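Local coordinates for aspartate-semialdehyde dehydrogenase 2 (Vibrio cholerae, PDB 2R00), which catalyses the NADPH-dependent reductive dephosphorylation of L-aspartyl-4-phosphate to L-aspartate-semialdehyde, on the way to lysine, methionine and threonine, at residues A7-T12 with F71-E76; G13-T18 with N315-A320; L20-E25 with A320-V325; R26-D31 with Q326-L331; E76-W81 with D94-F99. One frame throughout, in Å; residues are numbered along the deposited sequence.

Contact 1: residues A7-T12 with F71-E76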
# COMPACT_ATOMS: atom_id res chain seq x y z
N ALA A 7 0.23 31.59 22.13
CA ALA A 7 0.34 32.12 20.77
C ALA A 7 0.24 30.99 19.76
O ALA A 7 0.74 29.87 20.00
CB ALA A 7 1.67 32.86 20.58
N ILE A 8 -0.38 31.28 18.63
CA ILE A 8 -0.31 30.42 17.45
C ILE A 8 0.37 31.22 16.36
O ILE A 8 -0.10 32.30 15.99
CB ILE A 8 -1.71 29.95 16.98
CG1 ILE A 8 -2.39 29.09 18.05
CG2 ILE A 8 -1.59 29.16 15.66
CD1 ILE A 8 -3.88 28.85 17.79
N PHE A 9 1.50 30.71 15.86
CA PHE A 9 2.22 31.35 14.76
C PHE A 9 1.95 30.59 13.47
O PHE A 9 2.16 29.39 13.39
CB PHE A 9 3.72 31.44 15.07
CG PHE A 9 4.55 32.08 13.98
CD1 PHE A 9 4.03 33.12 13.19
CD2 PHE A 9 5.86 31.67 13.75
CE1 PHE A 9 4.80 33.72 12.19
CE2 PHE A 9 6.65 32.27 12.76
CZ PHE A 9 6.12 33.29 11.97
N GLY A 10 1.48 31.31 12.46
CA GLY A 10 0.95 30.70 11.25
C GLY A 10 -0.55 30.54 11.40
O GLY A 10 -1.14 29.58 10.89
N ALA A 11 -1.18 31.50 12.08
CA ALA A 11 -2.59 31.42 12.46
C ALA A 11 -3.58 31.44 11.29
O ALA A 11 -4.72 31.00 11.45
CB ALA A 11 -2.92 32.53 13.43
N THR A 12 -3.16 31.95 10.14
CA THR A 12 -4.04 32.02 8.97
C THR A 12 -3.88 30.82 8.04
O THR A 12 -4.60 30.67 7.05
CB THR A 12 -3.87 33.35 8.18
OG1 THR A 12 -2.53 33.48 7.71
CG2 THR A 12 -4.20 34.55 9.07
N PHE A 71 3.69 26.62 16.77
CA PHE A 71 4.17 27.12 15.48
C PHE A 71 3.72 26.20 14.36
O PHE A 71 3.95 24.98 14.43
CB PHE A 71 5.71 27.17 15.46
CG PHE A 71 6.32 28.41 16.09
CD1 PHE A 71 5.71 29.10 17.15
CD2 PHE A 71 7.57 28.86 15.65
CE1 PHE A 71 6.32 30.23 17.71
CE2 PHE A 71 8.18 29.99 16.20
CZ PHE A 71 7.56 30.67 17.24
N SER A 72 3.12 26.76 13.32
CA SER A 72 2.85 25.98 12.11
C SER A 72 2.84 26.85 10.87
O SER A 72 1.86 26.88 10.13
CB SER A 72 1.54 25.19 12.24
OG SER A 72 1.44 24.22 11.19
N ALA A 73 3.95 27.56 10.64
CA ALA A 73 4.09 28.43 9.47
C ALA A 73 5.26 28.04 8.56
O ALA A 73 5.76 28.87 7.81
CB ALA A 73 4.21 29.89 9.91
N GLY A 74 5.69 26.79 8.64
CA GLY A 74 6.75 26.30 7.75
C GLY A 74 8.09 26.34 8.46
O GLY A 74 8.31 27.15 9.36
N GLY A 75 8.98 25.45 8.04
CA GLY A 75 10.25 25.22 8.72
C GLY A 75 11.18 26.41 8.79
O GLY A 75 11.81 26.64 9.83
N GLU A 76 11.29 27.17 7.71
CA GLU A 76 12.24 28.29 7.69
C GLU A 76 11.85 29.43 8.62
O GLU A 76 12.71 30.03 9.25
CB GLU A 76 12.62 28.76 6.27
CG GLU A 76 13.91 28.09 5.72
CD GLU A 76 14.91 29.09 5.13
OE1 GLU A 76 16.05 28.70 4.83
OE2 GLU A 76 14.56 30.28 4.97
O HOH W 1 -0.79 27.07 9.72

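Contact 2: residues G13-T18 with N315-A320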
# COMPACT_ATOMS: atom_id res chain seq x y z
N GLY A 13 -2.92 29.95 8.36
CA GLY A 13 -2.77 28.68 7.65
C GLY A 13 -3.76 27.65 8.15
O GLY A 13 -4.33 27.80 9.24
N ALA A 14 -3.94 26.58 7.37
CA ALA A 14 -4.92 25.55 7.69
C ALA A 14 -4.65 24.81 9.00
O ALA A 14 -5.59 24.50 9.75
CB ALA A 14 -5.05 24.57 6.54
N VAL A 15 -3.37 24.52 9.29
CA VAL A 15 -3.06 23.86 10.55
C VAL A 15 -3.24 24.83 11.72
O VAL A 15 -3.79 24.45 12.75
CB VAL A 15 -1.65 23.24 10.58
CG1 VAL A 15 -1.43 22.54 11.92
CG2 VAL A 15 -1.45 22.26 9.43
N GLY A 16 -2.77 26.06 11.54
CA GLY A 16 -2.89 27.11 12.56
C GLY A 16 -4.35 27.35 12.93
O GLY A 16 -4.69 27.46 14.11
N GLU A 17 -5.21 27.39 11.92
CA GLU A 17 -6.66 27.56 12.13
C GLU A 17 -7.24 26.35 12.85
O GLU A 17 -8.11 26.49 13.73
CB GLU A 17 -7.39 27.78 10.80
CG GLU A 17 -7.24 29.19 10.24
CD GLU A 17 -7.95 29.40 8.91
OE1 GLU A 17 -8.19 30.57 8.54
OE2 GLU A 17 -8.25 28.39 8.23
N THR A 18 -6.73 25.17 12.50
CA THR A 18 -7.16 23.94 13.17
C THR A 18 -6.70 23.92 14.63
O THR A 18 -7.44 23.46 15.51
CB THR A 18 -6.69 22.67 12.41
OG1 THR A 18 -7.11 22.77 11.04
CG2 THR A 18 -7.30 21.41 13.01
N ASN A 315 -8.70 13.42 8.58
CA ASN A 315 -8.24 14.80 8.65
C ASN A 315 -6.81 14.88 9.17
O ASN A 315 -6.58 14.87 10.39
CB ASN A 315 -9.19 15.69 9.46
CG ASN A 315 -8.96 17.17 9.21
OD1 ASN A 315 -9.90 17.93 9.00
ND2 ASN A 315 -7.69 17.58 9.22
N VAL A 316 -5.87 14.98 8.24
CA VAL A 316 -4.44 14.99 8.54
C VAL A 316 -4.03 16.18 9.40
O VAL A 316 -3.23 16.04 10.32
CB VAL A 316 -3.59 14.92 7.25
CG1 VAL A 316 -2.11 14.88 7.58
CG2 VAL A 316 -3.96 13.70 6.42
N ARG A 317 -4.60 17.34 9.11
CA ARG A 317 -4.31 18.57 9.85
C ARG A 317 -4.75 18.48 11.31
O ARG A 317 -4.03 18.94 12.20
CB ARG A 317 -4.94 19.78 9.16
CG ARG A 317 -4.49 19.96 7.71
CD ARG A 317 -5.14 21.17 7.05
NE ARG A 317 -4.96 21.17 5.59
CZ ARG A 317 -3.88 21.60 4.95
NH1 ARG A 317 -2.84 22.10 5.61
NH2 ARG A 317 -3.83 21.55 3.62
N LYS A 318 -5.91 17.88 11.55
CA LYS A 318 -6.48 17.75 12.90
C LYS A 318 -5.66 16.79 13.76
O LYS A 318 -5.57 16.97 14.99
CB LYS A 318 -7.96 17.33 12.84
CG LYS A 318 -8.73 17.65 14.12
CD LYS A 318 -10.21 17.93 13.86
CE LYS A 318 -10.85 18.62 15.07
NZ LYS A 318 -12.32 18.80 14.90
N GLY A 319 -5.07 15.77 13.13
CA GLY A 319 -4.17 14.86 13.82
C GLY A 319 -2.92 15.58 14.31
O GLY A 319 -2.54 15.45 15.48
N ALA A 320 -2.29 16.33 13.41
CA ALA A 320 -1.11 17.15 13.73
C ALA A 320 -1.42 18.18 14.82
O ALA A 320 -0.66 18.32 15.79
CB ALA A 320 -0.62 17.84 12.49

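Contact 3: residues L20-E25 with A320-V325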
# COMPACT_ATOMS: atom_id res chain seq x y z
N LEU A 20 -6.38 26.48 16.70
CA LEU A 20 -7.35 27.29 17.43
C LEU A 20 -8.61 26.47 17.76
O LEU A 20 -9.04 26.44 18.91
CB LEU A 20 -7.69 28.57 16.64
CG LEU A 20 -8.76 29.56 17.13
CD1 LEU A 20 -8.48 30.94 16.56
CD2 LEU A 20 -10.15 29.11 16.71
N GLU A 21 -9.16 25.79 16.75
CA GLU A 21 -10.34 24.91 16.93
C GLU A 21 -10.12 23.81 17.97
O GLU A 21 -11.03 23.50 18.75
CB GLU A 21 -10.73 24.25 15.62
CG GLU A 21 -11.28 25.20 14.57
CD GLU A 21 -11.54 24.50 13.24
OE1 GLU A 21 -11.51 25.19 12.20
OE2 GLU A 21 -11.76 23.27 13.23
N VAL A 22 -8.93 23.21 17.95
CA VAL A 22 -8.62 22.13 18.88
C VAL A 22 -8.46 22.65 20.31
O VAL A 22 -8.95 22.03 21.23
CB VAL A 22 -7.39 21.29 18.41
CG1 VAL A 22 -7.00 20.26 19.46
CG2 VAL A 22 -7.69 20.60 17.07
N LEU A 23 -7.78 23.79 20.48
CA LEU A 23 -7.67 24.44 21.79
C LEU A 23 -9.05 24.73 22.40
O LEU A 23 -9.26 24.56 23.61
CB LEU A 23 -6.86 25.73 21.69
CG LEU A 23 -5.33 25.62 21.54
CD1 LEU A 23 -4.71 26.97 21.16
CD2 LEU A 23 -4.68 25.06 22.79
N GLN A 24 -9.97 25.15 21.55
CA GLN A 24 -11.34 25.40 21.97
C GLN A 24 -12.07 24.08 22.32
O GLN A 24 -12.54 23.90 23.45
CB GLN A 24 -12.07 26.19 20.89
CG GLN A 24 -13.51 26.53 21.20
CD GLN A 24 -14.11 27.41 20.13
OE1 GLN A 24 -13.89 28.62 20.13
NE2 GLN A 24 -14.87 26.81 19.22
N GLU A 25 -12.11 23.15 21.37
CA GLU A 25 -12.76 21.85 21.58
C GLU A 25 -12.24 21.08 22.81
O GLU A 25 -13.03 20.51 23.57
CB GLU A 25 -12.69 21.00 20.30
CG GLU A 25 -13.64 21.50 19.22
CD GLU A 25 -13.39 20.90 17.84
OE1 GLU A 25 -12.63 19.90 17.74
OE2 GLU A 25 -13.96 21.43 16.85
N ALA A 320 -2.29 16.33 13.41
CA ALA A 320 -1.11 17.15 13.73
C ALA A 320 -1.42 18.18 14.82
O ALA A 320 -0.66 18.32 15.79
CB ALA A 320 -0.62 17.84 12.49
N ALA A 321 -2.53 18.89 14.66
CA ALA A 321 -2.92 19.95 15.58
C ALA A 321 -3.21 19.40 16.97
O ALA A 321 -2.76 19.95 17.97
CB ALA A 321 -4.11 20.71 15.04
N THR A 322 -3.94 18.28 17.01
CA THR A 322 -4.29 17.61 18.26
C THR A 322 -3.06 17.09 19.00
O THR A 322 -2.98 17.21 20.23
CB THR A 322 -5.28 16.46 17.99
OG1 THR A 322 -6.47 17.00 17.41
CG2 THR A 322 -5.63 15.71 19.28
N ASN A 323 -2.10 16.51 18.28
CA ASN A 323 -0.88 16.03 18.93
C ASN A 323 -0.17 17.17 19.66
O ASN A 323 0.25 17.03 20.82
CB ASN A 323 0.07 15.37 17.92
CG ASN A 323 1.11 14.50 18.59
OD1 ASN A 323 0.82 13.38 19.01
ND2 ASN A 323 2.34 15.01 18.70
N ALA A 324 -0.06 18.31 18.97
CA ALA A 324 0.53 19.55 19.48
C ALA A 324 -0.17 20.06 20.73
O ALA A 324 0.49 20.46 21.69
CB ALA A 324 0.49 20.62 18.39
N VAL A 325 -1.50 20.06 20.72
CA VAL A 325 -2.26 20.49 21.90
C VAL A 325 -2.09 19.51 23.08
O VAL A 325 -1.93 19.94 24.22
CB VAL A 325 -3.75 20.76 21.55
CG1 VAL A 325 -4.54 21.24 22.78
CG2 VAL A 325 -3.85 21.80 20.44

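Contact 4: residues R26-D31 with Q326-L331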
# COMPACT_ATOMS: atom_id res chain seq x y z
N ARG A 26 -10.92 21.08 23.00
CA ARG A 26 -10.28 20.41 24.13
C ARG A 26 -10.35 21.21 25.44
O ARG A 26 -9.87 20.76 26.49
CB ARG A 26 -8.82 20.07 23.80
CG ARG A 26 -8.65 18.99 22.75
CD ARG A 26 -7.26 18.34 22.82
NE ARG A 26 -7.39 16.92 22.52
CZ ARG A 26 -7.09 15.92 23.34
NH1 ARG A 26 -6.57 16.14 24.54
NH2 ARG A 26 -7.28 14.68 22.94
N GLU A 27 -10.93 22.41 25.37
CA GLU A 27 -11.09 23.28 26.54
C GLU A 27 -9.75 23.52 27.26
O GLU A 27 -9.65 23.45 28.50
CB GLU A 27 -12.17 22.73 27.49
CG GLU A 27 -13.56 22.58 26.86
CD GLU A 27 -14.55 21.83 27.75
OE1 GLU A 27 -14.60 22.12 28.97
OE2 GLU A 27 -15.29 20.95 27.24
N PHE A 28 -8.71 23.82 26.48
CA PHE A 28 -7.41 24.18 27.02
C PHE A 28 -7.53 25.45 27.88
O PHE A 28 -8.23 26.38 27.48
CB PHE A 28 -6.39 24.41 25.89
CG PHE A 28 -4.97 24.47 26.37
CD1 PHE A 28 -4.20 23.32 26.45
CD2 PHE A 28 -4.40 25.68 26.76
CE1 PHE A 28 -2.89 23.37 26.91
CE2 PHE A 28 -3.09 25.75 27.22
CZ PHE A 28 -2.33 24.59 27.29
N PRO A 29 -6.87 25.47 29.06
CA PRO A 29 -6.98 26.65 29.93
C PRO A 29 -6.22 27.86 29.39
O PRO A 29 -5.12 28.18 29.84
CB PRO A 29 -6.39 26.16 31.25
CG PRO A 29 -5.42 25.08 30.87
CD PRO A 29 -6.02 24.42 29.65
N VAL A 30 -6.82 28.52 28.40
CA VAL A 30 -6.26 29.71 27.80
C VAL A 30 -6.77 30.93 28.57
O VAL A 30 -7.98 31.08 28.80
CB VAL A 30 -6.64 29.84 26.31
CG1 VAL A 30 -6.16 31.18 25.72
CG2 VAL A 30 -6.09 28.67 25.51
N ASP A 31 -5.82 31.78 28.97
CA ASP A 31 -6.12 33.10 29.48
C ASP A 31 -6.26 33.99 28.25
O ASP A 31 -7.37 34.28 27.80
CB ASP A 31 -4.99 33.55 30.41
CG ASP A 31 -5.17 34.99 30.91
OD1 ASP A 31 -4.27 35.44 31.65
OD2 ASP A 31 -6.18 35.66 30.57
N GLN A 326 -2.09 18.20 22.79
CA GLN A 326 -1.83 17.18 23.82
C GLN A 326 -0.48 17.35 24.50
O GLN A 326 -0.34 17.12 25.71
CB GLN A 326 -1.89 15.78 23.23
CG GLN A 326 -3.29 15.27 22.91
CD GLN A 326 -3.24 13.92 22.23
OE1 GLN A 326 -2.86 13.82 21.06
NE2 GLN A 326 -3.62 12.88 22.95
N ILE A 327 0.53 17.74 23.71
CA ILE A 327 1.84 18.09 24.25
C ILE A 327 1.69 19.24 25.24
O ILE A 327 2.20 19.16 26.35
CB ILE A 327 2.85 18.47 23.12
CG1 ILE A 327 3.16 17.26 22.24
CG2 ILE A 327 4.13 19.04 23.74
CD1 ILE A 327 3.87 17.58 20.91
N ALA A 328 0.99 20.31 24.82
CA ALA A 328 0.78 21.51 25.65
C ALA A 328 0.02 21.20 26.94
O ALA A 328 0.28 21.81 27.98
CB ALA A 328 0.03 22.57 24.86
N GLU A 329 -0.93 20.29 26.85
CA GLU A 329 -1.73 19.87 27.99
C GLU A 329 -0.83 19.25 29.04
O GLU A 329 -0.91 19.61 30.21
CB GLU A 329 -2.81 18.89 27.56
CG GLU A 329 -3.96 19.55 26.81
CD GLU A 329 -4.90 18.55 26.17
OE1 GLU A 329 -5.91 18.99 25.59
OE2 GLU A 329 -4.63 17.33 26.22
N LEU A 330 0.04 18.33 28.62
CA LEU A 330 0.96 17.66 29.53
C LEU A 330 2.04 18.59 30.07
O LEU A 330 2.43 18.51 31.24
CB LEU A 330 1.58 16.44 28.84
CG LEU A 330 1.02 15.05 29.11
CD1 LEU A 330 -0.48 15.03 29.36
CD2 LEU A 330 1.38 14.12 27.96
N LEU A 331 2.51 19.49 29.21
CA LEU A 331 3.50 20.48 29.57
C LEU A 331 2.98 21.33 30.73
O LEU A 331 3.63 21.47 31.76
CB LEU A 331 3.84 21.35 28.35
CG LEU A 331 4.84 22.49 28.52
CD1 LEU A 331 6.20 21.95 28.94
CD2 LEU A 331 4.94 23.28 27.23
O HOH W 2 -7.04 20.91 27.14

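Contact 5: residues E76-W81 with D94-F99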
# COMPACT_ATOMS: atom_id res chain seq x y z
N GLU A 76 11.29 27.17 7.71
CA GLU A 76 12.24 28.29 7.69
C GLU A 76 11.85 29.43 8.62
O GLU A 76 12.71 30.03 9.25
CB GLU A 76 12.62 28.76 6.27
CG GLU A 76 13.91 28.09 5.72
CD GLU A 76 14.91 29.09 5.13
OE1 GLU A 76 16.05 28.70 4.83
OE2 GLU A 76 14.56 30.28 4.97
N LEU A 77 10.54 29.68 8.75
CA LEU A 77 10.07 30.64 9.73
C LEU A 77 10.24 30.17 11.17
O LEU A 77 10.52 30.98 12.05
CB LEU A 77 8.62 31.07 9.44
CG LEU A 77 8.56 32.03 8.24
CD1 LEU A 77 7.10 32.27 7.77
CD2 LEU A 77 9.25 33.36 8.60
N SER A 78 10.10 28.87 11.41
CA SER A 78 10.43 28.30 12.73
C SER A 78 11.92 28.41 13.05
O SER A 78 12.30 28.73 14.18
CB SER A 78 10.00 26.83 12.81
OG SER A 78 8.61 26.75 13.07
N ALA A 79 12.76 28.13 12.06
CA ALA A 79 14.21 28.28 12.19
C ALA A 79 14.61 29.67 12.69
O ALA A 79 15.47 29.80 13.56
CB ALA A 79 14.88 28.01 10.84
N LYS A 80 13.98 30.69 12.11
CA LYS A 80 14.18 32.10 12.48
C LYS A 80 13.53 32.45 13.83
O LYS A 80 14.21 32.94 14.74
CB LYS A 80 13.60 33.00 11.37
CG LYS A 80 13.77 34.51 11.60
CD LYS A 80 13.55 35.29 10.30
CE LYS A 80 13.67 36.80 10.53
NZ LYS A 80 13.88 37.54 9.25
N TRP A 81 12.23 32.17 13.95
CA TRP A 81 11.42 32.68 15.06
C TRP A 81 11.38 31.86 16.36
O TRP A 81 11.20 32.44 17.44
CB TRP A 81 10.00 33.00 14.59
CG TRP A 81 9.98 34.23 13.76
CD1 TRP A 81 9.81 34.30 12.42
CD2 TRP A 81 10.19 35.57 14.22
NE1 TRP A 81 9.87 35.61 12.01
CE2 TRP A 81 10.10 36.41 13.10
CE3 TRP A 81 10.41 36.14 15.49
CZ2 TRP A 81 10.25 37.81 13.18
CZ3 TRP A 81 10.56 37.53 15.57
CH2 TRP A 81 10.48 38.34 14.42
N ASP A 94 6.60 22.93 18.06
CA ASP A 94 6.89 23.24 16.66
C ASP A 94 6.36 22.20 15.70
O ASP A 94 6.86 21.08 15.66
CB ASP A 94 8.39 23.41 16.43
CG ASP A 94 8.69 24.04 15.09
OD1 ASP A 94 8.04 25.06 14.78
OD2 ASP A 94 9.55 23.52 14.35
N ASN A 95 5.38 22.58 14.91
CA ASN A 95 4.83 21.68 13.91
C ASN A 95 5.48 21.90 12.55
O ASN A 95 4.80 22.24 11.57
CB ASN A 95 3.30 21.80 13.83
CG ASN A 95 2.69 20.80 12.87
OD1 ASN A 95 2.88 19.60 13.01
ND2 ASN A 95 1.99 21.29 11.87
N THR A 96 6.81 21.74 12.51
CA THR A 96 7.55 21.69 11.25
C THR A 96 8.59 20.58 11.35
O THR A 96 8.78 19.98 12.41
CB THR A 96 8.27 23.05 10.89
OG1 THR A 96 9.48 23.19 11.63
CG2 THR A 96 7.37 24.24 11.19
N SER A 97 9.29 20.31 10.25
CA SER A 97 10.41 19.36 10.29
C SER A 97 11.67 19.97 10.90
O SER A 97 12.60 19.25 11.25
CB SER A 97 10.73 18.84 8.89
OG SER A 97 11.05 19.93 8.05
N HIS A 98 11.71 21.30 11.05
CA HIS A 98 12.99 21.96 11.36
C HIS A 98 13.74 21.41 12.58
O HIS A 98 14.94 21.11 12.47
CB HIS A 98 12.92 23.50 11.42
CG HIS A 98 14.26 24.13 11.60
ND1 HIS A 98 15.21 24.18 10.60
CD2 HIS A 98 14.84 24.70 12.69
CE1 HIS A 98 16.31 24.73 11.06
NE2 HIS A 98 16.12 25.06 12.33
N PHE A 99 13.07 21.28 13.72
CA PHE A 99 13.75 20.86 14.98
C PHE A 99 13.59 19.39 15.36
O PHE A 99 14.06 18.97 16.42
CB PHE A 99 13.29 21.71 16.16
CG PHE A 99 13.65 23.15 16.05
CD1 PHE A 99 14.95 23.58 16.30
CD2 PHE A 99 12.68 24.09 15.72
CE1 PHE A 99 15.28 24.93 16.19
CE2 PHE A 99 13.01 25.44 15.62
CZ PHE A 99 14.31 25.86 15.85

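Contact 1: residues A7-T12 with F71-E76
In the Rossmann-type nucleotide-binding domain, F9 and F71 form a parallel bridge at the C-terminal ends of strands 4-9 and 68-71, just where the G10-x-x-G13-x-x-G16 dinucleotide-binding loop begins. One of the bonds of this bridge runs from S72 N to F9 O, 2.8 Å long and almost straight (N-H...O 173°). The two rings project from the same face of the sheet and make a T-shaped pair, planes at 79° and centroids 5.1 Å apart. F9 is the edge: its CD2 stands 3.7 Å above the middle of the F71 ring. The CB of F9 also lies over that ring, a CH-pi contact 4.1 Å from its centroid. A73 CB lies over one face of the F9 ring, 4.3 Å above the ring plane and over the centre, while W81 of helix 75-87 meets F9 as well. Close by, G10, with positive phi (93°), brings its CA within 3.6 Å of A73 CB. One water donates to both G10 O and S72 O, at 2.8 and 2.7 Å. The aromatic pair thus packs the two strand ends together on one face of the sheet, and the water bridges the carbonyls of G10 and S72 just past them, consistent with a defined start for the segment that includes T12, a predicted NADP(+)-binding residue.

Contact 2: residues G13-T18 with N315-A320
The methyl of A14 lies against the side chain of R317, joining the first turn of helix 14-25, after the glycine-rich loop predicted to bind NADP(+), to the first turn of the C-terminal helix 316-335. With CD anti to CA (chi2 180°), R317 brings CD to 3.4 Å from A14 CB. The chain stays extended to NE, and the guanidinium offers a face to the same methyl, which sits 3.1 Å above the plane and offset toward the rim. V15 approaches the guanidinium at its edge, CG2 being 4.1 Å from R317 NH1. One turn on, T18 crosses R317 at about a right angle. Its OG1 lies beside the backbone N (chi1 -52°) and donates to A14 O at 2.6 Å, and CG2, anti to that N, extends to 3.8 Å from K318 CA. K318 itself stretches past T18 to a salt bridge with E25. The short helix axes approach to 9.0 Å and cross at -58°. A14 O is gripped by two donors, T18 OG1 and T18 N, from opposite faces of its carbonyl plane. The T18 hydroxyl is thereby satisfied within its own helix; its methyl packs on K318, while OG1 makes a van der Waals contact with R317 CB.

Contact 3: residues L20-E25 with A320-V325
V22 carries this helix-helix contact with both of its methyls. CG1 packs 3.6 Å from CG2 of V325, the two valines sliding past each other in opposite directions, whereas V22 CG2 reaches A321 CB at 4.1 Å and T322 OG1 at 3.8 Å. With CG1 anti to the backbone N (chi1 175°) and CG2 beside it, the two methyls of V22 spread over A321, T322 and V325. L23 adds one branch: its CD2 meets CG1 of V325 at 3.8 Å, crossing that valine at a slant. In the next shell, T322 OG1 is hydrogen-bonded to K318 O in the preceding turn, so the hydroxyl that touches V22 spends its polarity within its own helix. The short axes come within 9.2 Å and cross at -53°. Helix 14-25 lies here between two layers: on one side helix 316-335, with M19 touching A321 and A324, and on another the sheet, where L20 packs on strands 30-37 and 45-48 and L23 on F48.

Contact 4: residues R26-D31 with Q326-L331
R26 and F28, the two residues that face helix 316-335, flank E27, whose positive phi (53°) belongs to the Schellman motif closing helix 14-25; an inverse gamma turn centred on P29 then leads into strand 30-37. R26 reaches across to E329, its chain bent at chi3 (143°), and the two side chains cross at about a right angle. A single nitrogen makes the salt bridge: NH1 is 2.8 Å from E329 OE2 and also donates to OE1 at 3.1 Å, nearly straight at 175°. This OE1 lies in the guanidinium plane and receives the N-H on its syn lone pair. Q326 CG rests over one face of the guanidinium, 3.7 Å above the plane and offset toward the rim. F28 enters the other half of the contact edge-on. Its CE1 points at the helix backbone, 3.6 Å from A328 C and 3.7 Å from A328 CB, with E329 N also near the ring plane, and its CD1 brushes E329 CG. P29 CD lies over one ring face. One water, 2.7 Å from E329 OE1, donates to it and to R26 O. The carboxylate is therefore held by the contact of both its oxygens with NH1 of the charged guanidinium and by a water bridge to the end of helix 14-25, an arrangement that would probably stabilise its ionised form, while F28, buried, packs its edge on the helix backbone at A328 and E329.

Contact 5: residues E76-W81 with D94-F99
A79 sets its methyl over the imidazole of H98, CB 3.5 Å above the ring plane and over its centre, a CH-pi contact only 13° off the ring normal. The contact lies in the beta-alpha-beta crossover of the nucleotide-binding domain, where helix 75-87 joins parallel strands 68-71 and 91-94 and packs against the loop that leaves the second strand. Its polar part centres on D94, the last residue of that strand. S78 OG donates to D94 OD1 in a very short bond of 2.5 Å; the other oxygen, OD2, accepts from T96 OG1 at 2.7 Å, on its syn side but 30° out of the carboxylate plane. T96 OG1 takes the crowded position between backbone N and carbonyl carbon (chi1 80°), where it also accepts from H98 N at 3.0 Å and so closes an ST turn. S78 thus holds one oxygen of D94 from the helix and T96 the other from the loop, a small network that probably holds the chain turn a few residues before R100, a predicted phosphate-binding residue. H98 CD2 in turn lies 3.3 Å above the centre of the F99 ring, so the imidazole turns its CD2 edge to the face of F99. F99 meets the helix backbone at the edge of its ring, with CE2 3.7 Å from S78 O, which lies near the ring plane.

In the fold
Contacts 2, 3 and 4 follow one another along helix 316-335, their centres 8 Å apart from contact 2 to 3 and 9 Å from 3 to 4, as helix 14-25 and the turn after it pass over this C-terminal helix. Contacts 1 and 5 share helix 75-87 and meet at the strand ends, where F71 O and N95 N lie 2.8 Å apart in a probable hydrogen bond. S72 of contact 1 touches V15 of contact 2, its OG 3.3 Å from V15 CB. In contact 2 the R317 side chain is about 8 Å from that of C131, the acyl-thioester nucleophile. In contact 5 the T96 side chain lies about 6 Å from that of R100.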